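PDB 5EHK: lantibiotic dehydratase from Microbispora corallina, which probably uses glutamyl-tRNA to glutamylate and dehydrate serine and threonine residues of the precursor peptide during biosynthesis of the lantibiotic NAI-107. Local coordinates for residues A[572-586]-A[636-649]. Numbering follows the deposited sequence.
Sequences FIPRSGRAANLAHTP and PNMVSAFAQAPNPA
Phe572 lays one face of its ring on the methyl of Ala645, a CH-pi contact with CB 3.7 Å from the ring centroid and 13° off the normal. With CG placed between its backbone N and carbonyl carbon (chi1 65°), the ring also meets Pro646 CD, Ala649 CB and, at its far end, Val639 CG1. Val639 splits its two methyls: CG1 lies between the Phe572 ring and CB of Ala579, whereas CG2 rests near the carbonyl oxygens of Ala579 and Leu582. CB of Asn637 packs on CG2 of Thr585.

The polar part centres on Gln644, whose chain bends at chi2 (-63°) to bring its amide to the start of helix 577-580. Ser576 N donates to Gln644 OE1 over 3.1 Å, approaching almost in line with the CD-OE1 bond, although the N-H is bent away, and Ser576 OG adds a weak bond to the same oxygen while accepting a weak N-cap bond from Ala579 N. The main-chain O of Gln644 accepts a weak bond from Arg575 N. One water accepts from both Phe572 N and Asn637 ND2. Asn637 OD1 closes an Asx turn with Val639 N (2.6 Å).

The contact joins the chain running on from the C-terminal ends of the adjacent parallel strands 566-572 and 629-634, between helices 577-580 and 641-644; Trp443 makes a cation-pi contact with Arg575, and Ala649, in the first turn of helix 647-656, touches Val570.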
# COMPACT_ATOMS: atom_id res chain seq x y z
N PHE A 572 -7.57 3.32 -32.77
CA PHE A 572 -8.66 2.63 -32.07
C PHE A 572 -9.96 3.45 -32.01
O PHE A 572 -9.94 4.68 -32.11
CB PHE A 572 -8.23 2.30 -30.65
CG PHE A 572 -7.99 3.50 -29.82
CD1 PHE A 572 -9.04 4.15 -29.19
CD2 PHE A 572 -6.71 4.00 -29.67
CE1 PHE A 572 -8.82 5.29 -28.45
CE2 PHE A 572 -6.47 5.12 -28.92
CZ PHE A 572 -7.53 5.77 -28.30
N ILE A 573 -11.08 2.78 -31.80
CA ILE A 573 -12.32 3.51 -31.61
C ILE A 573 -12.43 3.99 -30.16
O ILE A 573 -12.34 3.22 -29.23
CB ILE A 573 -13.56 2.68 -32.02
CG1 ILE A 573 -14.81 3.57 -31.93
CG2 ILE A 573 -13.70 1.44 -31.15
CD1 ILE A 573 -14.79 4.73 -32.91
N PRO A 574 -12.56 5.31 -29.97
CA PRO A 574 -12.62 5.73 -28.57
C PRO A 574 -13.96 5.38 -27.92
O PRO A 574 -14.94 5.19 -28.62
CB PRO A 574 -12.42 7.25 -28.66
CG PRO A 574 -11.73 7.48 -30.00
CD PRO A 574 -12.31 6.43 -30.90
N ARG A 575 -13.98 5.32 -26.59
CA ARG A 575 -15.14 4.84 -25.83
C ARG A 575 -16.25 5.88 -25.83
O ARG A 575 -17.43 5.54 -25.82
CB ARG A 575 -14.74 4.48 -24.40
CG ARG A 575 -15.71 3.57 -23.65
CD ARG A 575 -16.13 2.35 -24.50
NE ARG A 575 -15.30 1.17 -24.28
CZ ARG A 575 -14.31 0.76 -25.09
NH1 ARG A 575 -14.00 1.42 -26.21
NH2 ARG A 575 -13.64 -0.33 -24.76
N SER A 576 -15.88 7.15 -25.85
CA SER A 576 -16.85 8.23 -25.89
C SER A 576 -16.87 8.94 -27.25
O SER A 576 -15.85 9.03 -27.94
CB SER A 576 -16.59 9.24 -24.77
OG SER A 576 -15.74 10.28 -25.19
N GLY A 577 -18.05 9.43 -27.63
CA GLY A 577 -18.27 10.09 -28.90
C GLY A 577 -17.57 11.44 -28.99
O GLY A 577 -17.34 11.96 -30.09
N ARG A 578 -17.26 12.04 -27.84
CA ARG A 578 -16.49 13.27 -27.83
C ARG A 578 -15.06 13.02 -28.34
O ARG A 578 -14.58 13.70 -29.24
CB ARG A 578 -16.39 13.83 -26.41
CG ARG A 578 -15.65 15.16 -26.33
CD ARG A 578 -16.31 16.10 -25.33
NE ARG A 578 -16.23 15.58 -23.96
CZ ARG A 578 -17.11 15.86 -22.98
NH1 ARG A 578 -18.16 16.64 -23.23
NH2 ARG A 578 -16.93 15.35 -21.77
N ALA A 579 -14.41 12.02 -27.77
CA ALA A 579 -13.05 11.68 -28.18
C ALA A 579 -13.05 11.09 -29.57
O ALA A 579 -12.06 11.18 -30.29
CB ALA A 579 -12.39 10.74 -27.19
N ALA A 580 -14.16 10.46 -29.94
CA ALA A 580 -14.20 9.82 -31.25
C ALA A 580 -14.09 10.89 -32.34
O ALA A 580 -13.51 10.65 -33.40
CB ALA A 580 -15.47 8.99 -31.40
N ASN A 581 -14.62 12.08 -32.05
CA ASN A 581 -14.50 13.22 -32.97
C ASN A 581 -13.09 13.77 -33.05
O ASN A 581 -12.79 14.57 -33.93
CB ASN A 581 -15.43 14.36 -32.54
CG ASN A 581 -16.88 14.09 -32.88
OD1 ASN A 581 -17.19 13.56 -33.95
ND2 ASN A 581 -17.77 14.43 -31.96
N LEU A 582 -12.21 13.34 -32.15
CA LEU A 582 -10.85 13.86 -32.10
C LEU A 582 -9.80 12.86 -32.56
O LEU A 582 -8.62 12.99 -32.27
CB LEU A 582 -10.51 14.35 -30.68
CG LEU A 582 -11.51 15.31 -30.03
CD1 LEU A 582 -11.06 15.67 -28.63
CD2 LEU A 582 -11.68 16.56 -30.88
N ALA A 583 -10.25 11.85 -33.29
CA ALA A 583 -9.39 10.73 -33.62
C ALA A 583 -9.19 10.62 -35.12
O ALA A 583 -8.65 9.62 -35.60
CB ALA A 583 -9.93 9.42 -33.04
N HIS A 584 -9.64 11.63 -35.86
CA HIS A 584 -9.42 11.69 -37.31
C HIS A 584 -7.99 12.13 -37.63
O HIS A 584 -7.77 13.23 -38.10
CB HIS A 584 -10.42 12.64 -37.94
CG HIS A 584 -11.83 12.23 -37.71
ND1 HIS A 584 -12.33 11.04 -38.17
CD2 HIS A 584 -12.84 12.83 -37.03
CE1 HIS A 584 -13.60 10.92 -37.81
NE2 HIS A 584 -13.93 11.99 -37.11
N THR A 585 -7.03 11.23 -37.41
CA THR A 585 -5.64 11.59 -37.38
C THR A 585 -4.82 10.62 -38.19
O THR A 585 -4.92 9.43 -38.00
CB THR A 585 -5.16 11.55 -35.95
OG1 THR A 585 -5.27 10.21 -35.48
CG2 THR A 585 -6.04 12.44 -35.09
N PRO A 586 -4.00 11.13 -39.11
CA PRO A 586 -3.34 10.25 -40.07
C PRO A 586 -2.15 9.48 -39.50
O PRO A 586 -1.51 9.91 -38.54
CB PRO A 586 -2.86 11.22 -41.16
CG PRO A 586 -2.65 12.51 -40.44
CD PRO A 586 -3.65 12.54 -39.31
N PRO A 636 -0.75 8.71 -32.68
CA PRO A 636 -0.57 10.00 -33.36
C PRO A 636 -1.72 10.98 -33.18
O PRO A 636 -1.94 11.80 -34.07
CB PRO A 636 -0.53 9.60 -34.84
CG PRO A 636 -0.27 8.13 -34.85
CD PRO A 636 -0.96 7.62 -33.65
N ASN A 637 -2.40 10.93 -32.04
CA ASN A 637 -3.38 11.93 -31.70
C ASN A 637 -3.35 12.22 -30.19
O ASN A 637 -2.51 11.69 -29.47
CB ASN A 637 -4.77 11.47 -32.10
CG ASN A 637 -5.20 10.21 -31.37
OD1 ASN A 637 -5.25 10.17 -30.12
ND2 ASN A 637 -5.50 9.16 -32.13
N MET A 638 -4.28 13.03 -29.72
CA MET A 638 -4.32 13.37 -28.32
C MET A 638 -5.52 12.77 -27.61
O MET A 638 -5.93 13.23 -26.53
CB MET A 638 -4.27 14.88 -28.15
CG MET A 638 -2.96 15.48 -28.55
SD MET A 638 -1.60 14.96 -27.46
CE MET A 638 -2.09 15.68 -25.91
N VAL A 639 -6.10 11.71 -28.17
CA VAL A 639 -7.09 10.97 -27.41
C VAL A 639 -6.43 10.19 -26.28
O VAL A 639 -5.40 9.54 -26.48
CB VAL A 639 -7.93 10.08 -28.32
CG1 VAL A 639 -9.00 9.35 -27.51
CG2 VAL A 639 -8.54 10.95 -29.40
N SER A 640 -7.01 10.26 -25.11
CA SER A 640 -6.45 9.66 -23.91
C SER A 640 -6.59 8.14 -23.91
O SER A 640 -7.69 7.63 -23.70
CB SER A 640 -7.18 10.18 -22.69
OG SER A 640 -6.77 9.49 -21.53
N ALA A 641 -5.48 7.41 -24.09
CA ALA A 641 -5.56 5.95 -24.05
C ALA A 641 -6.12 5.43 -22.71
O ALA A 641 -6.90 4.48 -22.67
CB ALA A 641 -4.21 5.33 -24.36
N PHE A 642 -5.73 6.10 -21.62
CA PHE A 642 -6.15 5.75 -20.28
C PHE A 642 -7.68 5.74 -20.16
O PHE A 642 -8.28 4.77 -19.68
CB PHE A 642 -5.52 6.75 -19.30
CG PHE A 642 -6.01 6.64 -17.88
CD1 PHE A 642 -5.52 5.63 -17.04
CD2 PHE A 642 -6.92 7.57 -17.37
CE1 PHE A 642 -5.95 5.53 -15.71
CE2 PHE A 642 -7.35 7.48 -16.04
CZ PHE A 642 -6.87 6.47 -15.21
N ALA A 643 -8.30 6.79 -20.63
CA ALA A 643 -9.73 6.95 -20.45
C ALA A 643 -10.56 6.41 -21.59
O ALA A 643 -11.72 6.14 -21.41
CB ALA A 643 -10.07 8.42 -20.20
N GLN A 644 -9.99 6.29 -22.77
CA GLN A 644 -10.81 6.10 -23.95
C GLN A 644 -10.46 4.88 -24.77
O GLN A 644 -11.12 4.64 -25.78
CB GLN A 644 -10.70 7.28 -24.90
CG GLN A 644 -11.00 8.60 -24.28
CD GLN A 644 -12.42 8.69 -23.79
OE1 GLN A 644 -13.34 8.07 -24.36
NE2 GLN A 644 -12.62 9.47 -22.73
N ALA A 645 -9.38 4.16 -24.42
CA ALA A 645 -8.92 3.08 -25.32
C ALA A 645 -9.17 1.67 -24.85
O ALA A 645 -8.94 1.34 -23.69
CB ALA A 645 -7.45 3.25 -25.66
N PRO A 646 -9.61 0.81 -25.79
CA PRO A 646 -9.64 -0.63 -25.50
C PRO A 646 -8.27 -1.09 -25.03
O PRO A 646 -7.25 -0.56 -25.52
CB PRO A 646 -10.01 -1.26 -26.87
CG PRO A 646 -9.80 -0.19 -27.89
CD PRO A 646 -10.05 1.12 -27.16
N ASN A 647 -8.23 -2.02 -24.07
CA ASN A 647 -6.96 -2.43 -23.45
C ASN A 647 -5.78 -2.75 -24.39
O ASN A 647 -4.67 -2.26 -24.16
CB ASN A 647 -7.16 -3.56 -22.43
CG ASN A 647 -7.91 -3.10 -21.20
OD1 ASN A 647 -8.06 -1.90 -20.96
ND2 ASN A 647 -8.40 -4.06 -20.42
N PRO A 648 -6.01 -3.54 -25.44
CA PRO A 648 -4.83 -3.84 -26.25
C PRO A 648 -4.23 -2.59 -26.88
O PRO A 648 -3.00 -2.46 -26.96
CB PRO A 648 -5.39 -4.77 -27.34
CG PRO A 648 -6.61 -5.37 -26.73
CD PRO A 648 -7.20 -4.30 -25.86
N ALA A 649 -5.11 -1.69 -27.31
CA ALA A 649 -4.70 -0.42 -27.89
C ALA A 649 -3.88 0.34 -26.87
O ALA A 649 -2.81 0.86 -27.19
CB ALA A 649 -5.92 0.40 -28.30
O HOH W 1 -7.24 6.38 -32.38
O HOH W 2 -6.70 14.20 -31.35